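Local atomic coordinates of cellulase (Xanthomonas axonopodis pv. citri, PDB entry 5HOS), a protein that probably hydrolyses internal beta-1,4-glucosidic bonds in cellulose and related glucans, as an endo-beta-1,4-glucanase of glycoside hydrolase family 5. Residues 70-75 with 109-114; 30-35 with 301-306; 187-192 with 223-228; 58-63 with 101-106. One frame throughout, in Å; residues are numbered along the deposited sequence.

How the interactions relate
Following the chain from the N terminus, interaction 2 opens first, on strand 29-34, and closes last, when the eighth strand returns beside the first and completes the parallel barrel. All the other contacts nest inside that loop. Interaction 4 opens next, on helix 57-65, and interaction 1 opens on strand 70-75 before helix 90-105 closes interaction 4; strand 109-114 then closes interaction 1, so these two cross. Interaction 3 follows in series and pairs the fifth and sixth strands. Arg72 links three of the contacts, reaching Asn33 in interaction 2 and Glu227 in interaction 3. Phe63 and Tyr60 seat helix 57-65 on strand 29-34, and Ala103 seats helix 90-105 on Val110.

Interaction 1. Residues 70-75 with 109-114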
loop_
_atom_site.group_PDB
_atom_site.type_symbol
_atom_site.label_atom_id
_atom_site.label_comp_id
_atom_site.label_asym_id
_atom_site.label_seq_id
_atom_site.Cartn_x
_atom_site.Cartn_y
_atom_site.Cartn_z
ATOM N N THR A 70 6.980 7.373 6.363
ATOM C CA THR A 70 6.554 6.747 5.105
ATOM C C THR A 70 5.240 7.334 4.602
ATOM O O THR A 70 4.327 7.573 5.377
ATOM C CB THR A 70 6.418 5.219 5.286
ATOM O OG1 THR A 70 7.671 4.684 5.738
ATOM C CG2 THR A 70 6.028 4.523 3.985
ATOM N N VAL A 71 5.184 7.583 3.297
ATOM C CA VAL A 71 3.958 7.918 2.587
ATOM C C VAL A 71 3.713 6.807 1.581
ATOM O O VAL A 71 4.602 6.468 0.801
ATOM C CB VAL A 71 4.085 9.279 1.860
ATOM C CG1 VAL A 71 3.012 9.457 0.790
ATOM C CG2 VAL A 71 4.032 10.405 2.885
ATOM N N ARG A 72 2.516 6.231 1.602
ATOM C CA ARG A 72 2.086 5.378 0.505
ATOM C C ARG A 72 1.321 6.279 -0.436
ATOM O O ARG A 72 0.376 6.976 -0.017
ATOM C CB ARG A 72 1.246 4.191 0.977
ATOM C CG ARG A 72 0.797 3.238 -0.129
ATOM C CD ARG A 72 0.372 1.914 0.477
ATOM N NE ARG A 72 -0.129 0.902 -0.449
ATOM C CZ ARG A 72 -1.410 0.704 -0.786
ATOM N NH1 ARG A 72 -2.388 1.495 -0.334
ATOM N NH2 ARG A 72 -1.721 -0.307 -1.591
ATOM N N LEU A 73 1.747 6.280 -1.693
ATOM C CA LEU A 73 1.195 7.170 -2.706
ATOM C C LEU A 73 0.482 6.382 -3.805
ATOM O O LEU A 73 1.127 5.870 -4.722
ATOM C CB LEU A 73 2.322 8.016 -3.295
ATOM C CG LEU A 73 1.918 9.097 -4.291
ATOM C CD1 LEU A 73 1.266 10.260 -3.562
ATOM C CD2 LEU A 73 3.129 9.548 -5.094
ATOM N N PRO A 74 -0.856 6.274 -3.709
ATOM C CA PRO A 74 -1.619 5.663 -4.774
ATOM C C PRO A 74 -1.562 6.489 -6.058
ATOM O O PRO A 74 -1.772 7.707 -6.014
ATOM C CB PRO A 74 -3.050 5.668 -4.229
ATOM C CG PRO A 74 -2.911 5.686 -2.766
ATOM C CD PRO A 74 -1.720 6.575 -2.546
ATOM N N ILE A 75 -1.255 5.817 -7.166
ATOM C CA ILE A 75 -1.295 6.397 -8.505
ATOM C C ILE A 75 -2.073 5.458 -9.407
ATOM O O ILE A 75 -2.186 4.267 -9.105
ATOM C CB ILE A 75 0.112 6.679 -9.075
ATOM C CG1 ILE A 75 0.935 5.397 -9.298
ATOM C CG2 ILE A 75 0.865 7.612 -8.143
ATOM C CD1 ILE A 75 0.829 4.791 -10.676
ATOM N N TYR A 109 10.146 8.078 3.266
ATOM C CA TYR A 109 10.101 7.150 2.136
ATOM C C TYR A 109 8.759 7.279 1.421
ATOM O O TYR A 109 7.777 7.714 2.023
ATOM C CB TYR A 109 10.245 5.711 2.635
ATOM C CG TYR A 109 11.539 5.408 3.356
ATOM C CD1 TYR A 109 11.652 5.576 4.732
ATOM C CD2 TYR A 109 12.649 4.937 2.663
ATOM C CE1 TYR A 109 12.836 5.299 5.398
ATOM C CE2 TYR A 109 13.841 4.655 3.319
ATOM C CZ TYR A 109 13.923 4.834 4.687
ATOM O OH TYR A 109 15.104 4.548 5.350
ATOM N N VAL A 110 8.725 6.879 0.145
ATOM C CA VAL A 110 7.481 6.859 -0.638
ATOM C C VAL A 110 7.298 5.469 -1.221
ATOM O O VAL A 110 8.183 4.970 -1.919
ATOM C CB VAL A 110 7.472 7.896 -1.782
ATOM C CG1 VAL A 110 6.234 7.757 -2.654
ATOM C CG2 VAL A 110 7.526 9.299 -1.223
ATOM N N ILE A 111 6.143 4.863 -0.943
ATOM C CA ILE A 111 5.709 3.666 -1.645
ATOM C C ILE A 111 4.928 4.138 -2.852
ATOM O O ILE A 111 3.887 4.785 -2.695
ATOM C CB ILE A 111 4.795 2.773 -0.776
ATOM C CG1 ILE A 111 5.504 2.336 0.507
ATOM C CG2 ILE A 111 4.305 1.551 -1.563
ATOM C CD1 ILE A 111 4.549 1.895 1.606
ATOM N N VAL A 112 5.417 3.830 -4.044
ATOM C CA VAL A 112 4.653 4.074 -5.259
ATOM C C VAL A 112 3.688 2.904 -5.395
ATOM O O VAL A 112 4.113 1.782 -5.651
ATOM C CB VAL A 112 5.547 4.190 -6.507
ATOM C CG1 VAL A 112 4.692 4.398 -7.755
ATOM C CG2 VAL A 112 6.542 5.330 -6.342
ATOM N N ASP A 113 2.397 3.180 -5.214
ATOM C CA ASP A 113 1.340 2.153 -5.199
ATOM C C ASP A 113 0.566 2.255 -6.499
ATOM O O ASP A 113 -0.204 3.196 -6.695
ATOM C CB ASP A 113 0.434 2.354 -3.955
ATOM C CG ASP A 113 -1.022 1.882 -4.151
ATOM O OD1 ASP A 113 -1.282 0.897 -4.876
ATOM O OD2 ASP A 113 -1.915 2.523 -3.549
ATOM N N VAL A 114 0.758 1.275 -7.375
ATOM C CA VAL A 114 -0.011 1.189 -8.614
ATOM C C VAL A 114 -1.390 0.686 -8.175
ATOM O O VAL A 114 -1.562 -0.498 -7.879
ATOM C CB VAL A 114 0.651 0.243 -9.635
ATOM C CG1 VAL A 114 -0.190 0.134 -10.901
ATOM C CG2 VAL A 114 2.058 0.737 -9.968
#
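Arg72 and Asp113 lay their charged ends over one another inside a (beta/alpha)8 barrel, where strands 70-75 and 109-114 run in parallel as its second and third staves. The guanidinium and carboxylate planes lie 12° apart, a stacked pair, and Asp113 OD2 hangs over the guanidinium face at 3.3 Å from Arg72 CZ. Because this oxygen is well out of the guanidinium plane, the salt bridge works through charge alone and no N-H is aimed at it. The arginine gets there with CG anti to the backbone N (chi1 -178°) and its chain extended to NE, passing its CG 3.9 Å from Asp113 CB. Its N-H groups serve other partners: NH1 meets Asn33 and Glu271, NH2 meets Asn158 and Glu227, and so many contacts should fix the rotation of the head. Asp113 OD2 is in turn hydrogen-bonded to His115 ND1. Such a polar cluster at the C-terminal ends of the strands is where family 5 enzymes place their active site.

Deeper in the barrel the same face turns apolar. Ile111 directs CD1 between two neighbours, 3.8 Å from Thr70 CG2 and 4.1 Å from Arg72 CB. On the reverse face Leu73 CB touches Val110 CG1 at 4.0 Å, and Leu73, Ile75 and Val112 lean on helix 90-105 through Ala99 and Ile96. Five backbone hydrogen bonds hold this register from Val71 to Ile75. Toward the C-terminal end of the pair the Pro74 ring borders the carboxylate, with CG 3.4 Å from Asp113 OD2.

Interaction 2. Residues 30-35 with 301-306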
loop_
_atom_site.group_PDB
_atom_site.type_symbol
_atom_site.label_atom_id
_atom_site.label_comp_id
_atom_site.label_asym_id
_atom_site.label_seq_id
_atom_site.Cartn_x
_atom_site.Cartn_y
_atom_site.Cartn_z
ATOM N N ALA A 30 6.727 3.449 9.266
ATOM C CA ALA A 30 5.447 3.829 9.861
ATOM C C ALA A 30 4.944 5.046 9.121
ATOM O O ALA A 30 5.634 6.064 9.051
ATOM C CB ALA A 30 5.613 4.156 11.324
ATOM N N GLY A 31 3.743 4.963 8.575
ATOM C CA GLY A 31 3.264 6.067 7.789
ATOM C C GLY A 31 1.806 6.069 7.441
ATOM O O GLY A 31 0.974 5.492 8.151
ATOM N N VAL A 32 1.517 6.730 6.330
ATOM C CA VAL A 32 0.163 7.083 5.975
ATOM C C VAL A 32 -0.017 7.059 4.459
ATOM O O VAL A 32 0.900 7.394 3.705
ATOM C CB VAL A 32 -0.187 8.471 6.554
ATOM C CG1 VAL A 32 0.643 9.575 5.903
ATOM C CG2 VAL A 32 -1.677 8.754 6.441
ATOM N N ASN A 33 -1.202 6.649 4.027
ATOM C CA ASN A 33 -1.601 6.765 2.632
ATOM C C ASN A 33 -2.045 8.195 2.355
ATOM O O ASN A 33 -2.901 8.717 3.067
ATOM C CB ASN A 33 -2.759 5.822 2.308
ATOM C CG ASN A 33 -2.312 4.396 2.125
ATOM O OD1 ASN A 33 -2.046 3.972 0.999
ATOM N ND2 ASN A 33 -2.255 3.636 3.224
ATOM N N LEU A 34 -1.457 8.824 1.340
ATOM C CA LEU A 34 -1.926 10.121 0.862
ATOM C C LEU A 34 -2.720 9.882 -0.403
ATOM O O LEU A 34 -2.157 9.746 -1.496
ATOM C CB LEU A 34 -0.764 11.094 0.626
ATOM C CG LEU A 34 0.056 11.490 1.850
ATOM C CD1 LEU A 34 1.056 12.577 1.470
ATOM C CD2 LEU A 34 -0.821 11.967 2.998
ATOM N N SER A 35 -4.035 9.791 -0.224
ATOM C CA SER A 35 -4.963 9.533 -1.305
ATOM C C SER A 35 -5.221 10.820 -2.070
ATOM O O SER A 35 -5.322 11.884 -1.467
ATOM C CB SER A 35 -6.291 9.007 -0.749
ATOM O OG SER A 35 -7.234 8.859 -1.785
ATOM N N TRP A 301 4.034 -0.469 8.440
ATOM C CA TRP A 301 2.604 -0.226 8.240
ATOM C C TRP A 301 2.340 1.168 7.720
ATOM O O TRP A 301 3.170 2.060 7.873
ATOM C CB TRP A 301 1.802 -0.478 9.520
ATOM C CG TRP A 301 2.290 0.197 10.810
ATOM C CD1 TRP A 301 2.955 -0.412 11.828
ATOM C CD2 TRP A 301 2.077 1.557 11.235
ATOM N NE1 TRP A 301 3.200 0.472 12.844
ATOM C CE2 TRP A 301 2.668 1.690 12.513
ATOM C CE3 TRP A 301 1.459 2.676 10.660
ATOM C CZ2 TRP A 301 2.664 2.900 13.227
ATOM C CZ3 TRP A 301 1.453 3.881 11.377
ATOM C CH2 TRP A 301 2.047 3.976 12.646
ATOM N N SER A 302 1.178 1.340 7.090
ATOM C CA SER A 302 0.745 2.641 6.602
ATOM C C SER A 302 -0.776 2.741 6.678
ATOM O O SER A 302 -1.506 1.923 6.109
ATOM C CB SER A 302 1.277 2.953 5.181
ATOM O OG SER A 302 1.038 1.907 4.249
ATOM N N TRP A 303 -1.220 3.728 7.452
ATOM C CA TRP A 303 -2.630 4.003 7.719
ATOM C C TRP A 303 -3.369 4.465 6.472
ATOM O O TRP A 303 -2.821 5.230 5.669
ATOM C CB TRP A 303 -2.698 5.106 8.784
ATOM C CG TRP A 303 -4.042 5.665 9.084
ATOM C CD1 TRP A 303 -4.679 6.690 8.436
ATOM C CD2 TRP A 303 -4.903 5.258 10.140
ATOM N NE1 TRP A 303 -5.898 6.933 9.022
ATOM C CE2 TRP A 303 -6.056 6.075 10.079
ATOM C CE3 TRP A 303 -4.813 4.282 11.144
ATOM C CZ2 TRP A 303 -7.112 5.941 10.981
ATOM C CZ3 TRP A 303 -5.862 4.148 12.041
ATOM C CH2 TRP A 303 -6.994 4.972 11.954
ATOM N N TRP A 304 -4.611 4.010 6.319
ATOM C CA TRP A 304 -5.509 4.517 5.284
ATOM C C TRP A 304 -6.571 5.364 6.002
ATOM O O TRP A 304 -7.350 4.807 6.775
ATOM C CB TRP A 304 -6.192 3.376 4.513
ATOM C CG TRP A 304 -7.055 3.912 3.414
ATOM C CD1 TRP A 304 -8.342 4.346 3.520
ATOM C CD2 TRP A 304 -6.672 4.127 2.052
ATOM N NE1 TRP A 304 -8.791 4.809 2.306
ATOM C CE2 TRP A 304 -7.784 4.693 1.387
ATOM C CE3 TRP A 304 -5.496 3.907 1.330
ATOM C CZ2 TRP A 304 -7.758 5.022 0.030
ATOM C CZ3 TRP A 304 -5.467 4.239 -0.020
ATOM C CH2 TRP A 304 -6.590 4.797 -0.656
ATOM N N ALA A 305 -6.640 6.679 5.784
ATOM C CA ALA A 305 -5.771 7.464 4.882
ATOM C C ALA A 305 -5.795 8.924 5.293
ATOM O O ALA A 305 -6.518 9.306 6.200
ATOM C CB ALA A 305 -6.245 7.339 3.443
ATOM N N ALA A 306 -4.980 9.724 4.614
ATOM C CA ALA A 306 -5.080 11.171 4.646
ATOM C C ALA A 306 -5.074 11.670 3.194
ATOM O O ALA A 306 -5.171 10.878 2.254
ATOM C CB ALA A 306 -3.940 11.763 5.461
#
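Asn33 wedges its amide against Trp304 and Trp303 O, in the tightest part of the seam where the eighth strand meets the first and closes the barrel. Asn33 CG comes within 3.3 Å of Trp304 CE3; the two side chains cross at about a right angle, with amide and ring planes 54° apart. Here the register slips by one residue in a beta bulge, and the peptide between Trp304 and Ala305 is cis, a non-proline cis bond familiar at this place in the clan of family 5. The turned chain sets Ala305 CB 3.4 Å above the Trp304 ring plane.

The other side of the seam is more loosely fitted, although it too is buried. Val32 CG2 stands 3.9 Å from Ala306 CB, and Leu34 CD2 meets that same methyl, next to Phe63 of helix 57-65. At the far end Ala30 CB makes a CH-pi contact over the six-membered ring of Trp301, while the bond from Gly31 N to Trp301 O is bent to 135°.

Trp303 O accepts both Asn33 N (2.7 Å) and Asn33 ND2 (3.0 Å). With ND2 also bonded to Ala270 O and OD1 receiving Arg72, the amide's flip state is set by its partners, which probably helps to hold that arginine in place.

Interaction 3. Residues 187-192 with 223-228; sequences LILVPG and RYAIEA. With SO4 (sulfate ion), chain B.
Leu189 and Ala225 fit together as bump and hollow where the fifth and sixth strands of the (beta/alpha)8 barrel pair in parallel. The small methyl of Ala225 leaves room for the leucine branch, and Leu189 CD2 settles 4.0 Å from Ala225 CB. Met299 of strand 298-306 comes in against both residues, packing on them inside the barrel. Towards the barrel's N-terminal end Leu187 pushes CD1 against the backbone of Tyr224, 3.7 Å from its CA. Arg223 runs alongside the same leucine: with its chain extended from CG to NE, it brings NE to 3.8 Å from Leu187 CB and lays one guanidinium face over Leu187 N.

On the opposite, helix-facing side Val190 CG2 nudges the Tyr224 ring at CD2, and the neighbouring helix 165-181 is pressed by Ile188 and Val190. Near the strands' C-terminal ends Glu227 crosses Leu189 at about a right angle, its OE1 3.6 Å from Leu189 CB. A water links that OE1 to Leu189 O, while OE2 turns to His229 and Arg72.

A sulfate, probably from the crystallisation liquor, occupies a basic hollow also lined by Lys28, Tyr29 and Arg266. Arg223 serves it with two bonds, NE to O1 at 3.1 Å and NH2 to O3 at 3.0 Å.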
loop_
_atom_site.group_PDB
_atom_site.type_symbol
_atom_site.label_atom_id
_atom_site.label_comp_id
_atom_site.label_asym_id
_atom_site.label_seq_id
_atom_site.Cartn_x
_atom_site.Cartn_y
_atom_site.Cartn_z
ATOM N N LEU A 187 13.254 -1.923 -2.274
ATOM C CA LEU A 187 12.308 -2.777 -1.602
ATOM C C LEU A 187 11.050 -2.901 -2.453
ATOM O O LEU A 187 10.551 -1.894 -2.983
ATOM C CB LEU A 187 11.948 -2.192 -0.255
ATOM C CG LEU A 187 10.818 -2.872 0.500
ATOM C CD1 LEU A 187 11.241 -4.260 0.974
ATOM C CD2 LEU A 187 10.368 -1.974 1.630
ATOM N N ILE A 188 10.550 -4.132 -2.560
ATOM C CA ILE A 188 9.314 -4.417 -3.270
ATOM C C ILE A 188 8.265 -4.925 -2.283
ATOM O O ILE A 188 8.540 -5.798 -1.491
ATOM C CB ILE A 188 9.512 -5.470 -4.392
ATOM C CG1 ILE A 188 10.514 -4.969 -5.432
ATOM C CG2 ILE A 188 8.173 -5.784 -5.062
ATOM C CD1 ILE A 188 11.021 -6.044 -6.369
ATOM N N LEU A 189 7.047 -4.381 -2.361
ATOM C CA LEU A 189 5.912 -4.877 -1.602
ATOM C C LEU A 189 5.017 -5.702 -2.532
ATOM O O LEU A 189 4.537 -5.197 -3.565
ATOM C CB LEU A 189 5.135 -3.722 -0.969
ATOM C CG LEU A 189 5.915 -2.786 -0.040
ATOM C CD1 LEU A 189 4.980 -1.740 0.539
ATOM C CD2 LEU A 189 6.634 -3.525 1.071
ATOM N N VAL A 190 4.810 -6.965 -2.154
ATOM C CA VAL A 190 4.149 -7.977 -2.997
ATOM C C VAL A 190 2.829 -8.373 -2.337
ATOM O O VAL A 190 2.830 -8.957 -1.250
ATOM C CB VAL A 190 5.015 -9.250 -3.128
ATOM C CG1 VAL A 190 4.408 -10.211 -4.145
ATOM C CG2 VAL A 190 6.438 -8.892 -3.528
ATOM N N PRO A 191 1.692 -8.043 -2.962
ATOM C CA PRO A 191 0.410 -8.425 -2.385
ATOM C C PRO A 191 0.004 -9.835 -2.820
ATOM O O PRO A 191 0.520 -10.347 -3.808
ATOM C CB PRO A 191 -0.540 -7.416 -3.008
ATOM C CG PRO A 191 0.020 -7.234 -4.386
ATOM C CD PRO A 191 1.517 -7.414 -4.282
ATOM N N GLY A 192 -0.920 -10.445 -2.082
ATOM C CA GLY A 192 -1.656 -11.607 -2.570
ATOM C C GLY A 192 -2.869 -11.133 -3.354
ATOM O O GLY A 192 -3.010 -9.934 -3.605
ATOM N N ARG A 223 14.880 -8.782 -1.291
ATOM C CA ARG A 223 14.523 -7.554 -0.591
ATOM C C ARG A 223 13.077 -7.185 -0.887
ATOM O O ARG A 223 12.792 -6.324 -1.729
ATOM C CB ARG A 223 15.455 -6.402 -0.955
ATOM C CG ARG A 223 15.377 -5.292 0.082
ATOM C CD ARG A 223 15.859 -3.958 -0.437
ATOM N NE ARG A 223 15.588 -2.893 0.525
ATOM C CZ ARG A 223 15.872 -1.607 0.326
ATOM N NH1 ARG A 223 16.452 -1.201 -0.805
ATOM N NH2 ARG A 223 15.577 -0.718 1.267
ATOM N N TYR A 224 12.179 -7.853 -0.178
ATOM C CA TYR A 224 10.742 -7.682 -0.382
ATOM C C TYR A 224 9.980 -7.969 0.893
ATOM O O TYR A 224 10.528 -8.503 1.855
ATOM C CB TYR A 224 10.261 -8.599 -1.511
ATOM C CG TYR A 224 10.202 -10.077 -1.161
ATOM C CD1 TYR A 224 11.360 -10.857 -1.096
ATOM C CD2 TYR A 224 8.987 -10.696 -0.901
ATOM C CE1 TYR A 224 11.296 -12.215 -0.789
ATOM C CE2 TYR A 224 8.913 -12.040 -0.593
ATOM C CZ TYR A 224 10.069 -12.798 -0.532
ATOM O OH TYR A 224 9.956 -14.132 -0.225
ATOM N N ALA A 225 8.709 -7.583 0.902
ATOM C CA ALA A 225 7.795 -7.964 1.963
ATOM C C ALA A 225 6.452 -8.262 1.336
ATOM O O ALA A 225 6.153 -7.781 0.247
ATOM C CB ALA A 225 7.664 -6.857 3.001
ATOM N N ILE A 226 5.673 -9.083 2.030
ATOM C CA ILE A 226 4.315 -9.408 1.622
ATOM C C ILE A 226 3.409 -8.302 2.139
ATOM O O ILE A 226 3.397 -8.000 3.331
ATOM C CB ILE A 226 3.860 -10.768 2.194
ATOM C CG1 ILE A 226 4.823 -11.890 1.772
ATOM C CG2 ILE A 226 2.426 -11.083 1.774
ATOM C CD1 ILE A 226 5.013 -12.038 0.273
ATOM N N GLU A 227 2.636 -7.720 1.237
ATOM C CA GLU A 227 1.734 -6.628 1.566
ATOM C C GLU A 227 0.383 -7.211 1.904
ATOM O O GLU A 227 -0.173 -7.961 1.110
ATOM C CB GLU A 227 1.599 -5.676 0.386
ATOM C CG GLU A 227 0.523 -4.610 0.579
ATOM C CD GLU A 227 0.521 -3.532 -0.477
ATOM O OE1 GLU A 227 1.566 -3.290 -1.081
ATOM O OE2 GLU A 227 -0.538 -2.901 -0.691
ATOM N N ALA A 228 -0.126 -6.859 3.080
ATOM C CA ALA A 228 -1.462 -7.222 3.517
ATOM C C ALA A 228 -2.239 -5.980 3.908
ATOM O O ALA A 228 -1.659 -4.965 4.294
ATOM C CB ALA A 228 -1.382 -8.168 4.696
HETATM S S SO4 B . 14.208 -3.039 4.102
HETATM O O1 SO4 B . 14.333 -4.095 3.065
HETATM O O2 SO4 B . 15.498 -2.910 4.818
HETATM O O3 SO4 B . 13.867 -1.756 3.463
HETATM O O4 SO4 B . 13.175 -3.425 5.082
HETATM O O HOH W 1 1.789 -4.000 -3.795
#

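Interaction 4. Residues 58-63 with 101-106; sequences DEYAYF and ANAKAA
Tyr60 and Asn102 supply the closest contact between segments 58-63 and 101-106: Tyr60 CE1 lies 3.4 Å from Asn102 CB. The ring does not meet the asparagine amide flat on; the two side chains cross at about a right angle, with their planes 54° apart. What the Tyr60 face does cover is the helix backbone, where Asn102 C and Ala103 N sit above it, displaced toward the rim. CG of Tyr60 points anti to its own carbonyl carbon (chi1 -58°), an orientation that sends the ring along the flank of the second helix.

Apolar contacts continue on the ring's other edge and at its root. Tyr60 CD2 touches Ala103 CB at 3.9 Å, and Tyr60 CB meets Ala106 CB at 3.8 Å. The small side chains of Ala61 and Ala106, the latter just past the end of its helix, are consistent with a close backbone approach, Ala61 CA lying 5.2 Å from Ala106 CA. These helices belong to the outer layer of the (beta/alpha)8 barrel, lying side by side over its first strands; Tyr60 also leans on Leu34 of strand 29-34, and Ala103 backs onto Val110 of strand 109-114.

Polar contact between the segments is by way of water. One molecule joins the two helices, hydrogen-bonded to Tyr60 OH at 2.7 Å and accepting from Asn102 ND2 at 3.0 Å.

Backbone bonding changes at the end of the second helix. Ala106 is the first residue to leave helical geometry, and its N makes weak bonds to Asn102 O and Ala103 O, while its methyl is turned toward Tyr60 and the N of Ala61.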
loop_
_atom_site.group_PDB
_atom_site.type_symbol
_atom_site.label_atom_id
_atom_site.label_comp_id
_atom_site.label_asym_id
_atom_site.label_seq_id
_atom_site.Cartn_x
_atom_site.Cartn_y
_atom_site.Cartn_z
ATOM N N ASP A 58 4.156 20.581 2.102
ATOM C CA ASP A 58 3.942 20.671 3.558
ATOM C C ASP A 58 3.079 19.540 4.158
ATOM O O ASP A 58 3.056 19.370 5.373
ATOM C CB ASP A 58 3.442 22.068 3.994
ATOM C CG ASP A 58 2.029 22.401 3.509
ATOM O OD1 ASP A 58 1.375 21.566 2.860
ATOM O OD2 ASP A 58 1.571 23.529 3.788
ATOM N N GLU A 59 2.395 18.768 3.315
ATOM C CA GLU A 59 1.680 17.576 3.784
ATOM C C GLU A 59 2.673 16.538 4.324
ATOM O O GLU A 59 2.456 15.951 5.387
ATOM C CB GLU A 59 0.785 17.014 2.679
ATOM C CG GLU A 59 -0.377 17.958 2.344
ATOM C CD GLU A 59 -1.301 17.427 1.264
ATOM O OE1 GLU A 59 -1.754 16.277 1.403
ATOM O OE2 GLU A 59 -1.578 18.157 0.279
ATOM N N TYR A 60 3.805 16.400 3.639
ATOM C CA TYR A 60 4.863 15.488 4.076
ATOM C C TYR A 60 5.454 15.976 5.397
ATOM O O TYR A 60 5.601 15.199 6.335
ATOM C CB TYR A 60 5.950 15.345 3.006
ATOM C CG TYR A 60 5.427 14.850 1.673
ATOM C CD1 TYR A 60 4.926 15.737 0.723
ATOM C CD2 TYR A 60 5.434 13.493 1.354
ATOM C CE1 TYR A 60 4.447 15.291 -0.493
ATOM C CE2 TYR A 60 4.959 13.038 0.138
ATOM C CZ TYR A 60 4.453 13.941 -0.781
ATOM O OH TYR A 60 3.975 13.507 -2.000
ATOM N N ALA A 61 5.772 17.266 5.474
ATOM C CA ALA A 61 6.310 17.857 6.704
ATOM C C ALA A 61 5.380 17.626 7.909
ATOM O O ALA A 61 5.851 17.287 8.983
ATOM C CB ALA A 61 6.590 19.338 6.516
ATOM N N TYR A 62 4.065 17.762 7.713
ATOM C CA TYR A 62 3.111 17.502 8.790
ATOM C C TYR A 62 3.245 16.081 9.349
ATOM O O TYR A 62 3.373 15.888 10.562
ATOM C CB TYR A 62 1.658 17.744 8.346
ATOM C CG TYR A 62 0.673 17.274 9.398
ATOM C CD1 TYR A 62 0.493 17.990 10.581
ATOM C CD2 TYR A 62 -0.036 16.079 9.241
ATOM C CE1 TYR A 62 -0.382 17.549 11.565
ATOM C CE2 TYR A 62 -0.913 15.631 10.218
ATOM C CZ TYR A 62 -1.087 16.367 11.377
ATOM O OH TYR A 62 -1.963 15.917 12.342
ATOM N N PHE A 63 3.217 15.088 8.468
ATOM C CA PHE A 63 3.254 13.697 8.923
ATOM C C PHE A 63 4.615 13.311 9.485
ATOM O O PHE A 63 4.683 12.556 10.449
ATOM C CB PHE A 63 2.737 12.744 7.837
ATOM C CG PHE A 63 1.252 12.860 7.638
ATOM C CD1 PHE A 63 0.377 12.419 8.636
ATOM C CD2 PHE A 63 0.725 13.462 6.511
ATOM C CE1 PHE A 63 -1.001 12.548 8.494
ATOM C CE2 PHE A 63 -0.656 13.593 6.362
ATOM C CZ PHE A 63 -1.515 13.141 7.355
ATOM N N ALA A 101 10.736 13.745 -4.124
ATOM C CA ALA A 101 11.568 14.857 -3.651
ATOM C C ALA A 101 10.974 15.520 -2.403
ATOM O O ALA A 101 11.677 15.751 -1.430
ATOM C CB ALA A 101 11.781 15.878 -4.759
ATOM N N ASN A 102 9.666 15.784 -2.429
ATOM C CA ASN A 102 8.969 16.329 -1.271
ATOM C C ASN A 102 9.106 15.433 -0.038
ATOM O O ASN A 102 9.364 15.921 1.061
ATOM C CB ASN A 102 7.477 16.525 -1.571
ATOM C CG ASN A 102 7.200 17.683 -2.517
ATOM O OD1 ASN A 102 8.032 18.553 -2.721
ATOM N ND2 ASN A 102 6.003 17.697 -3.090
ATOM N N ALA A 103 8.964 14.124 -0.240
ATOM C CA ALA A 103 9.105 13.160 0.840
ATOM C C ALA A 103 10.522 13.171 1.396
ATOM O O ALA A 103 10.710 13.202 2.618
ATOM C CB ALA A 103 8.750 11.770 0.359
ATOM N N LYS A 104 11.509 13.169 0.510
ATOM C CA LYS A 104 12.905 13.229 0.939
ATOM C C LYS A 104 13.188 14.466 1.777
ATOM O O LYS A 104 13.946 14.385 2.741
ATOM C CB LYS A 104 13.872 13.181 -0.247
ATOM C CG LYS A 104 14.017 11.806 -0.883
ATOM C CD LYS A 104 14.944 11.888 -2.071
ATOM C CE LYS A 104 15.067 10.586 -2.821
ATOM N NZ LYS A 104 15.885 10.814 -4.036
ATOM N N ALA A 105 12.583 15.602 1.419
ATOM C CA ALA A 105 12.757 16.853 2.174
ATOM C C ALA A 105 12.253 16.733 3.603
ATOM O O ALA A 105 12.771 17.390 4.494
ATOM C CB ALA A 105 12.066 18.021 1.473
ATOM N N ALA A 106 11.239 15.890 3.804
ATOM C CA ALA A 106 10.699 15.585 5.121
ATOM C C ALA A 106 11.301 14.311 5.734
ATOM O O ALA A 106 10.771 13.817 6.721
ATOM C CB ALA A 106 9.180 15.461 5.025
HETATM O O HOH W 2 3.824 15.667 -3.692
#